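Local coordinates for protein ribonucleoside triphosphate reductase (PDB 1L1L) that probably reduces ribonucleoside triphosphates to deoxyribonucleoside triphosphates as a vitamin B12-dependent, allosterically regulated class II reductase that works as a monomer, at residues G24-V29 with V606-K611; C590-E595 with Q703-N708. One frame throughout, in Å; residues are numbered along the deposited sequence.

Interaction 1 (G24-V29 with V606-K611)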
ATOM      1  N   GLY A  24       0.688  19.917  -8.208  1.00 30.58           N
ATOM      2  CA  GLY A  24       1.899  19.711  -8.975  1.00 29.99           C
ATOM      3  C   GLY A  24       1.442  19.837 -10.417  1.00 29.54           C
ATOM      4  O   GLY A  24       0.239  19.931 -10.661  1.00 29.27           O
ATOM      5  N   LYS A  25       2.366  19.855 -11.371  1.00 29.99           N
ATOM      6  CA  LYS A  25       1.974  19.967 -12.773  1.00 30.60           C
ATOM      7  C   LYS A  25       1.002  18.862 -13.196  1.00 30.19           C
ATOM      8  O   LYS A  25       0.204  19.060 -14.109  1.00 30.62           O
ATOM      9  CB  LYS A  25       3.210  19.951 -13.678  1.00 32.40           C
ATOM     10  CG  LYS A  25       4.053  21.229 -13.610  1.00 34.84           C
ATOM     11  CD  LYS A  25       3.287  22.434 -14.127  1.00 36.55           C
ATOM     12  CE  LYS A  25       4.090  23.720 -13.951  1.00 38.56           C
ATOM     13  NZ  LYS A  25       5.329  23.718 -14.782  1.00 40.29           N
ATOM     14  N   LEU A  26       1.050  17.713 -12.521  1.00 29.51           N
ATOM     15  CA  LEU A  26       0.156  16.590 -12.850  1.00 29.50           C
ATOM     16  C   LEU A  26      -0.905  16.430 -11.762  1.00 28.25           C
ATOM     17  O   LEU A  26      -1.781  15.571 -11.855  1.00 27.01           O
ATOM     18  CB  LEU A  26       0.941  15.264 -12.931  1.00 30.44           C
ATOM     19  CG  LEU A  26       2.335  15.183 -13.556  1.00 32.03           C
ATOM     20  CD1 LEU A  26       2.883  13.762 -13.431  1.00 31.74           C
ATOM     21  CD2 LEU A  26       2.263  15.571 -15.001  1.00 32.21           C
ATOM     22  N   GLY A  27      -0.813  17.267 -10.731  1.00 26.89           N
ATOM     23  CA  GLY A  27      -1.727  17.187  -9.603  1.00 25.41           C
ATOM     24  C   GLY A  27      -3.231  17.139  -9.791  1.00 24.75           C
ATOM     25  O   GLY A  27      -3.875  16.151  -9.442  1.00 23.55           O
ATOM     26  N   TRP A  28      -3.812  18.208 -10.322  1.00 24.13           N
ATOM     27  CA  TRP A  28      -5.256  18.242 -10.492  1.00 24.36           C
ATOM     28  C   TRP A  28      -5.783  17.109 -11.342  1.00 23.47           C
ATOM     29  O   TRP A  28      -6.808  16.504 -11.023  1.00 22.84           O
ATOM     30  CB  TRP A  28      -5.695  19.558 -11.114  1.00 24.38           C
ATOM     31  CG  TRP A  28      -7.156  19.676 -11.164  1.00 25.65           C
ATOM     32  CD1 TRP A  28      -7.986  20.025 -10.139  1.00 25.69           C
ATOM     33  CD2 TRP A  28      -7.994  19.409 -12.289  1.00 26.32           C
ATOM     34  NE1 TRP A  28      -9.290  19.992 -10.559  1.00 26.38           N
ATOM     35  CE2 TRP A  28      -9.324  19.621 -11.878  1.00 26.35           C
ATOM     36  CE3 TRP A  28      -7.748  19.012 -13.611  1.00 26.13           C
ATOM     37  CZ2 TRP A  28     -10.407  19.449 -12.737  1.00 26.87           C
ATOM     38  CZ3 TRP A  28      -8.821  18.842 -14.463  1.00 26.55           C
ATOM     39  CH2 TRP A  28     -10.139  19.060 -14.022  1.00 26.06           C
ATOM     40  N   VAL A  29      -5.100  16.837 -12.443  1.00 24.59           N
ATOM     41  CA  VAL A  29      -5.525  15.769 -13.324  1.00 25.16           C
ATOM     42  C   VAL A  29      -5.562  14.445 -12.558  1.00 24.98           C
ATOM     43  O   VAL A  29      -6.538  13.692 -12.639  1.00 25.21           O
ATOM     44  CB  VAL A  29      -4.564  15.648 -14.523  1.00 27.20           C
ATOM     45  CG1 VAL A  29      -4.955  14.468 -15.373  1.00 27.18           C
ATOM     46  CG2 VAL A  29      -4.590  16.931 -15.340  1.00 28.06           C
ATOM     47  N   VAL A 606      -0.376  12.387 -22.926  1.00 26.32           N
ATOM     48  CA  VAL A 606      -0.406  13.834 -22.814  1.00 24.12           C
ATOM     49  C   VAL A 606       0.916  14.230 -22.148  1.00 24.07           C
ATOM     50  O   VAL A 606       1.278  13.705 -21.082  1.00 21.94           O
ATOM     51  CB  VAL A 606      -1.620  14.309 -21.988  1.00 24.97           C
ATOM     52  CG1 VAL A 606      -1.610  15.833 -21.881  1.00 24.44           C
ATOM     53  CG2 VAL A 606      -2.913  13.834 -22.654  1.00 24.34           C
ATOM     54  N   GLU A 607       1.639  15.148 -22.787  1.00 23.74           N
ATOM     55  CA  GLU A 607       2.941  15.589 -22.297  1.00 24.62           C
ATOM     56  C   GLU A 607       2.912  16.767 -21.318  1.00 26.42           C
ATOM     57  O   GLU A 607       2.440  17.871 -21.652  1.00 26.23           O
ATOM     58  CB  GLU A 607       3.834  15.915 -23.496  1.00 26.72           C
ATOM     59  CG  GLU A 607       3.740  14.829 -24.578  1.00 27.97           C
ATOM     60  CD  GLU A 607       4.752  14.976 -25.692  1.00 32.04           C
ATOM     61  OE1 GLU A 607       5.515  15.964 -25.704  1.00 31.97           O
ATOM     62  OE2 GLU A 607       4.785  14.077 -26.569  1.00 34.42           O
ATOM     63  N   PHE A 608       3.435  16.528 -20.116  1.00 25.50           N
ATOM     64  CA  PHE A 608       3.480  17.559 -19.070  1.00 26.50           C
ATOM     65  C   PHE A 608       4.912  17.978 -18.766  1.00 27.57           C
ATOM     66  O   PHE A 608       5.692  17.197 -18.217  1.00 27.01           O
ATOM     67  CB  PHE A 608       2.851  17.056 -17.759  1.00 24.72           C
ATOM     68  CG  PHE A 608       1.380  16.752 -17.848  1.00 24.97           C
ATOM     69  CD1 PHE A 608       0.924  15.599 -18.486  1.00 25.21           C
ATOM     70  CD2 PHE A 608       0.440  17.629 -17.290  1.00 23.91           C
ATOM     71  CE1 PHE A 608      -0.449  15.320 -18.571  1.00 24.42           C
ATOM     72  CE2 PHE A 608      -0.925  17.363 -17.369  1.00 24.36           C
ATOM     73  CZ  PHE A 608      -1.375  16.210 -18.009  1.00 25.01           C
ATOM     74  N   PRO A 609       5.294  19.210 -19.143  1.00 28.27           N
ATOM     75  CA  PRO A 609       6.659  19.669 -18.859  1.00 30.01           C
ATOM     76  C   PRO A 609       6.767  19.839 -17.337  1.00 31.37           C
ATOM     77  O   PRO A 609       5.859  20.392 -16.716  1.00 31.90           O
ATOM     78  CB  PRO A 609       6.738  21.014 -19.591  1.00 30.14           C
ATOM     79  CG  PRO A 609       5.750  20.837 -20.730  1.00 30.51           C
ATOM     80  CD  PRO A 609       4.597  20.139 -20.051  1.00 29.09           C
ATOM     81  N   ILE A 610       7.850  19.354 -16.731  1.00 32.47           N
ATOM     82  CA  ILE A 610       8.002  19.472 -15.281  1.00 33.34           C
ATOM     83  C   ILE A 610       9.407  19.809 -14.815  1.00 34.21           C
ATOM     84  O   ILE A 610      10.389  19.199 -15.246  1.00 32.69           O
ATOM     85  CB  ILE A 610       7.570  18.173 -14.548  1.00 34.00           C
ATOM     86  CG1 ILE A 610       6.084  17.908 -14.784  1.00 33.52           C
ATOM     87  CG2 ILE A 610       7.854  18.304 -13.051  1.00 33.59           C
ATOM     88  CD1 ILE A 610       5.553  16.676 -14.077  1.00 35.57           C
ATOM     89  N   LYS A 611       9.490  20.786 -13.921  1.00 35.13           N
ATOM     90  CA  LYS A 611      10.766  21.212 -13.366  1.00 37.27           C
ATOM     91  C   LYS A 611      10.849  20.779 -11.915  1.00 37.09           C
ATOM     92  O   LYS A 611       9.965  21.086 -11.116  1.00 37.74           O
ATOM     93  CB  LYS A 611      10.912  22.730 -13.443  1.00 38.86           C
ATOM     94  CG  LYS A 611      12.205  23.244 -12.831  1.00 41.18           C
ATOM     95  CD  LYS A 611      12.360  24.748 -13.035  1.00 42.75           C
ATOM     96  CE  LYS A 611      13.695  25.246 -12.479  1.00 43.58           C
ATOM     97  NZ  LYS A 611      13.899  26.708 -12.721  1.00 44.59           N
TER
HETATM   98  O   HOH W   1       6.742  22.459 -12.709  1.00 50.47           O
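Leu26, Val29, Phe608 and Ile610 form an apolar cluster where the loop before helix 27-32 meets strand 603-611. Ile610 carries CG1 opposite its own carbonyl carbon (chi1 -63°), and a straight chi2 then takes CD1 along to Leu26, whose CG it touches at 3.6 Å while the two side chains run at about a right angle. Leu26 CD2 crosses beside the Phe608 side chain near CB and CG, where the modelled spacing is doubtful. Val29, in the first turn of the helix, brings CG2 to 4.2 Å from Phe608 CE2. Branched aliphatic residues suit this place: Leu26 and Val29 pack beside the large ring, Ile610 extends the apolar patch through Leu26, and none brings a polar group to satisfy.

Lys25 combines greasy and polar contacts. Its CB lies 3.7 Å from Ile610 CG1, the two chains sliding past each other in opposite directions, and its CG passes 3.7 Å from Pro609 O. Bends at chi2 (-64°) and chi4 (65°) carry the long chain past Pro609 O, so that NZ can give a 2.8 Å hydrogen bond to a water. Lys611 N reaches the same water more weakly, at 3.4 Å, and Tyr698 OH is a further weak partner of the ammonium group.

No direct hydrogen bond joins the backbones, although Lys25 O rests 3.5 Å from Phe608 CD2. The loop is instead shaped from within by Gly27 N bonding to Gly24 O; glycine fits at 27 because a side chain there would run into Gly24 N. Phe608 also meets Leu587 and Ile575, while Pro609 packs against helix 695-704. The arrangement is that of a loop and helix start laid on an antiparallel four-stranded sheet, with large apolar side chains filling the interface.

Interaction 2 (C590-E595 with Q703-N708)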
ATOM      1  N   CYS A 590      -5.998  23.395 -23.614  1.00 27.61           N
ATOM      2  CA  CYS A 590      -5.034  24.179 -22.852  1.00 26.35           C
ATOM      3  C   CYS A 590      -3.613  24.259 -23.416  1.00 26.49           C
ATOM      4  O   CYS A 590      -2.762  24.945 -22.843  1.00 25.82           O
ATOM      5  CB  CYS A 590      -4.973  23.674 -21.412  1.00 27.87           C
ATOM      6  SG  CYS A 590      -6.492  23.938 -20.494  1.00 30.61           S
ATOM      7  N   GLY A 591      -3.342  23.554 -24.515  1.00 24.42           N
ATOM      8  CA  GLY A 591      -2.019  23.617 -25.111  1.00 24.44           C
ATOM      9  C   GLY A 591      -1.111  22.404 -24.924  1.00 24.79           C
ATOM     10  O   GLY A 591      -0.027  22.344 -25.517  1.00 25.88           O
ATOM     11  N   TYR A 592      -1.541  21.454 -24.101  1.00 23.57           N
ATOM     12  CA  TYR A 592      -0.755  20.249 -23.846  1.00 24.60           C
ATOM     13  C   TYR A 592      -0.570  19.452 -25.131  1.00 23.92           C
ATOM     14  O   TYR A 592      -1.514  19.298 -25.911  1.00 23.73           O
ATOM     15  CB  TYR A 592      -1.468  19.370 -22.827  1.00 23.97           C
ATOM     16  CG  TYR A 592      -1.481  19.940 -21.432  1.00 24.87           C
ATOM     17  CD1 TYR A 592      -0.360  19.833 -20.607  1.00 23.43           C
ATOM     18  CD2 TYR A 592      -2.606  20.607 -20.944  1.00 24.45           C
ATOM     19  CE1 TYR A 592      -0.356  20.373 -19.330  1.00 25.00           C
ATOM     20  CE2 TYR A 592      -2.610  21.155 -19.664  1.00 24.06           C
ATOM     21  CZ  TYR A 592      -1.484  21.035 -18.868  1.00 24.47           C
ATOM     22  OH  TYR A 592      -1.470  21.587 -17.610  1.00 27.02           O
ATOM     23  N   ARG A 593       0.639  18.940 -25.338  1.00 25.28           N
ATOM     24  CA  ARG A 593       0.925  18.140 -26.526  1.00 26.64           C
ATOM     25  C   ARG A 593       0.431  16.728 -26.269  1.00 26.73           C
ATOM     26  O   ARG A 593       0.582  16.214 -25.163  1.00 26.86           O
ATOM     27  CB  ARG A 593       2.428  18.121 -26.819  1.00 27.74           C
ATOM     28  CG  ARG A 593       2.970  19.446 -27.344  1.00 29.64           C
ATOM     29  CD  ARG A 593       4.327  19.291 -28.042  1.00 31.71           C
ATOM     30  NE  ARG A 593       4.824  20.590 -28.502  1.00 34.31           N
ATOM     31  CZ  ARG A 593       6.024  20.801 -29.038  1.00 35.71           C
ATOM     32  NH1 ARG A 593       6.877  19.798 -29.196  1.00 36.25           N
ATOM     33  NH2 ARG A 593       6.372  22.026 -29.419  1.00 37.05           N
ATOM     34  N   THR A 594      -0.179  16.114 -27.284  1.00 27.24           N
ATOM     35  CA  THR A 594      -0.705  14.756 -27.158  1.00 28.05           C
ATOM     36  C   THR A 594      -0.289  13.894 -28.356  1.00 29.09           C
ATOM     37  O   THR A 594       0.085  14.409 -29.410  1.00 28.22           O
ATOM     38  CB  THR A 594      -2.249  14.737 -27.070  1.00 28.90           C
ATOM     39  OG1 THR A 594      -2.811  15.134 -28.325  1.00 30.90           O
ATOM     40  CG2 THR A 594      -2.742  15.695 -25.988  1.00 28.11           C
ATOM     41  N   GLU A 595      -0.378  12.578 -28.183  1.00 29.30           N
ATOM     42  CA  GLU A 595      -0.009  11.637 -29.232  1.00 30.95           C
ATOM     43  C   GLU A 595      -0.617  10.291 -28.875  1.00 29.78           C
ATOM     44  O   GLU A 595      -0.862  10.004 -27.702  1.00 29.22           O
ATOM     45  CB  GLU A 595       1.516  11.498 -29.292  1.00 33.17           C
ATOM     46  CG  GLU A 595       2.080  10.759 -28.079  1.00 37.07           C
ATOM     47  CD  GLU A 595       3.582  10.875 -27.937  1.00 41.12           C
ATOM     48  OE1 GLU A 595       4.311  10.520 -28.901  1.00 42.57           O
ATOM     49  OE2 GLU A 595       4.036  11.313 -26.848  1.00 41.76           O
ATOM     50  N   GLN A 703       5.621  27.150 -21.929  1.00 41.43           N
ATOM     51  CA  GLN A 703       5.006  28.365 -22.452  1.00 42.53           C
ATOM     52  C   GLN A 703       3.874  28.022 -23.404  1.00 42.43           C
ATOM     53  O   GLN A 703       3.014  28.850 -23.681  1.00 42.40           O
ATOM     54  CB  GLN A 703       6.052  29.225 -23.158  1.00 43.45           C
ATOM     55  CG  GLN A 703       7.060  29.812 -22.198  1.00 45.91           C
ATOM     56  CD  GLN A 703       8.193  30.525 -22.897  1.00 47.72           C
ATOM     57  OE1 GLN A 703       9.088  31.065 -22.247  1.00 49.14           O
ATOM     58  NE2 GLN A 703       8.164  30.531 -24.226  1.00 48.37           N
ATOM     59  N   GLU A 704       3.882  26.791 -23.902  1.00 42.64           N
ATOM     60  CA  GLU A 704       2.844  26.333 -24.814  1.00 42.97           C
ATOM     61  C   GLU A 704       1.567  26.095 -24.034  1.00 42.46           C
ATOM     62  O   GLU A 704       0.471  26.090 -24.594  1.00 42.29           O
ATOM     63  CB  GLU A 704       3.269  25.031 -25.491  1.00 43.63           C
ATOM     64  CG  GLU A 704       4.270  25.204 -26.615  1.00 44.69           C
ATOM     65  CD  GLU A 704       4.812  23.879 -27.108  1.00 45.86           C
ATOM     66  OE1 GLU A 704       4.011  22.925 -27.251  1.00 46.53           O
ATOM     67  OE2 GLU A 704       6.037  23.793 -27.356  1.00 46.73           O
ATOM     68  N   ILE A 705       1.713  25.891 -22.732  1.00 41.85           N
ATOM     69  CA  ILE A 705       0.562  25.641 -21.887  1.00 41.72           C
ATOM     70  C   ILE A 705       0.157  26.925 -21.184  1.00 42.04           C
ATOM     71  O   ILE A 705       0.716  27.296 -20.150  1.00 42.12           O
ATOM     72  CB  ILE A 705       0.872  24.539 -20.851  1.00 41.29           C
ATOM     73  CG1 ILE A 705       1.391  23.288 -21.575  1.00 41.14           C
ATOM     74  CG2 ILE A 705      -0.385  24.190 -20.076  1.00 40.48           C
ATOM     75  CD1 ILE A 705       2.071  22.291 -20.671  1.00 41.30           C
ATOM     76  N   THR A 706      -0.822  27.605 -21.764  1.00 41.69           N
ATOM     77  CA  THR A 706      -1.303  28.858 -21.209  1.00 42.13           C
ATOM     78  C   THR A 706      -2.751  28.744 -20.745  1.00 41.67           C
ATOM     79  O   THR A 706      -3.386  29.744 -20.412  1.00 42.47           O
ATOM     80  CB  THR A 706      -1.176  29.995 -22.251  1.00 42.21           C
ATOM     81  OG1 THR A 706      -1.735  29.565 -23.499  1.00 43.03           O
ATOM     82  CG2 THR A 706       0.289  30.362 -22.466  1.00 42.65           C
ATOM     83  N   GLY A 707      -3.271  27.522 -20.722  1.00 39.86           N
ATOM     84  CA  GLY A 707      -4.643  27.324 -20.287  1.00 37.40           C
ATOM     85  C   GLY A 707      -4.691  26.618 -18.944  1.00 36.13           C
ATOM     86  O   GLY A 707      -3.829  25.784 -18.658  1.00 35.88           O
ATOM     87  N   ASN A 708      -5.683  26.961 -18.123  1.00 34.57           N
ATOM     88  CA  ASN A 708      -5.857  26.354 -16.803  1.00 33.41           C
ATOM     89  C   ASN A 708      -6.842  25.197 -16.934  1.00 31.74           C
ATOM     90  O   ASN A 708      -8.056  25.386 -16.946  1.00 31.14           O
ATOM     91  CB  ASN A 708      -6.386  27.391 -15.813  1.00 34.96           C
ATOM     92  CG  ASN A 708      -6.581  26.827 -14.424  1.00 35.98           C
ATOM     93  OD1 ASN A 708      -7.361  25.892 -14.220  1.00 37.74           O
ATOM     94  ND2 ASN A 708      -5.879  27.395 -13.455  1.00 37.18           N
TER
HETATM   95  O   HOH W   2      -2.992  23.754 -17.299  1.00 39.85           O
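Cys590 O is approached by three groups of the turn that follows helix 695-704: weak hydrogen bonds from Thr706 N at 3.5 Å and Gly707 N at 3.4 Å, and a CA-H...O contact from Ile705. Gly591 ends helix 583-589; its positive phi suits the Schellman motif, and its lack of a side chain lets Glu704 O come within 3.5 Å of its CA. Gly707 likewise lies against Cys590.

At the surface, Glu704 and Arg593 form a salt bridge, carboxylate and guanidinium planes 29° apart. OE1 takes Arg593 NE at 2.8 Å through its syn lone pair, in a bent bond tilted 27° from the guanidinium plane; OE2 pairs with Arg593 NH2 at 2.7 Å. Together they restrict the guanidinium's rotation.

Ile705 CG2, anti to the backbone N, sits over one face of the Tyr592 ring, 3.9 Å from its centroid, a CH-pi contact displaced from the ring centre; CG1 leads CD1 to CE1. A water links Tyr592 OH to Gly707 O.

The contact thus joins the end of helix 583-589 and the approach to edge strand 593-596 with the turn before helix 709-719, at whose N-cap Asn708 OD1 accepts from Glu711 N.

The segments alternate along the chain, in the order 24-29, 590-595, 606-611, 703-708, and the centres of the two contacts lie about 10 Å apart on the same side of the molecule. Strands 593-596 and 603-611 follow each other and are neighbours in one antiparallel sheet, with Glu607 N probably bonded to Arg593 O. The side chains continue from one contact to the other: the rings of Phe608 and Tyr592 meet at about 45°, and Pro609 packs on Ile705. A near-N-terminal loop of interaction 1 and the late helix-to-helix turn of interaction 2 are thereby tied to the same peripheral sheet, so that segments from early and late in the chain pack on it together.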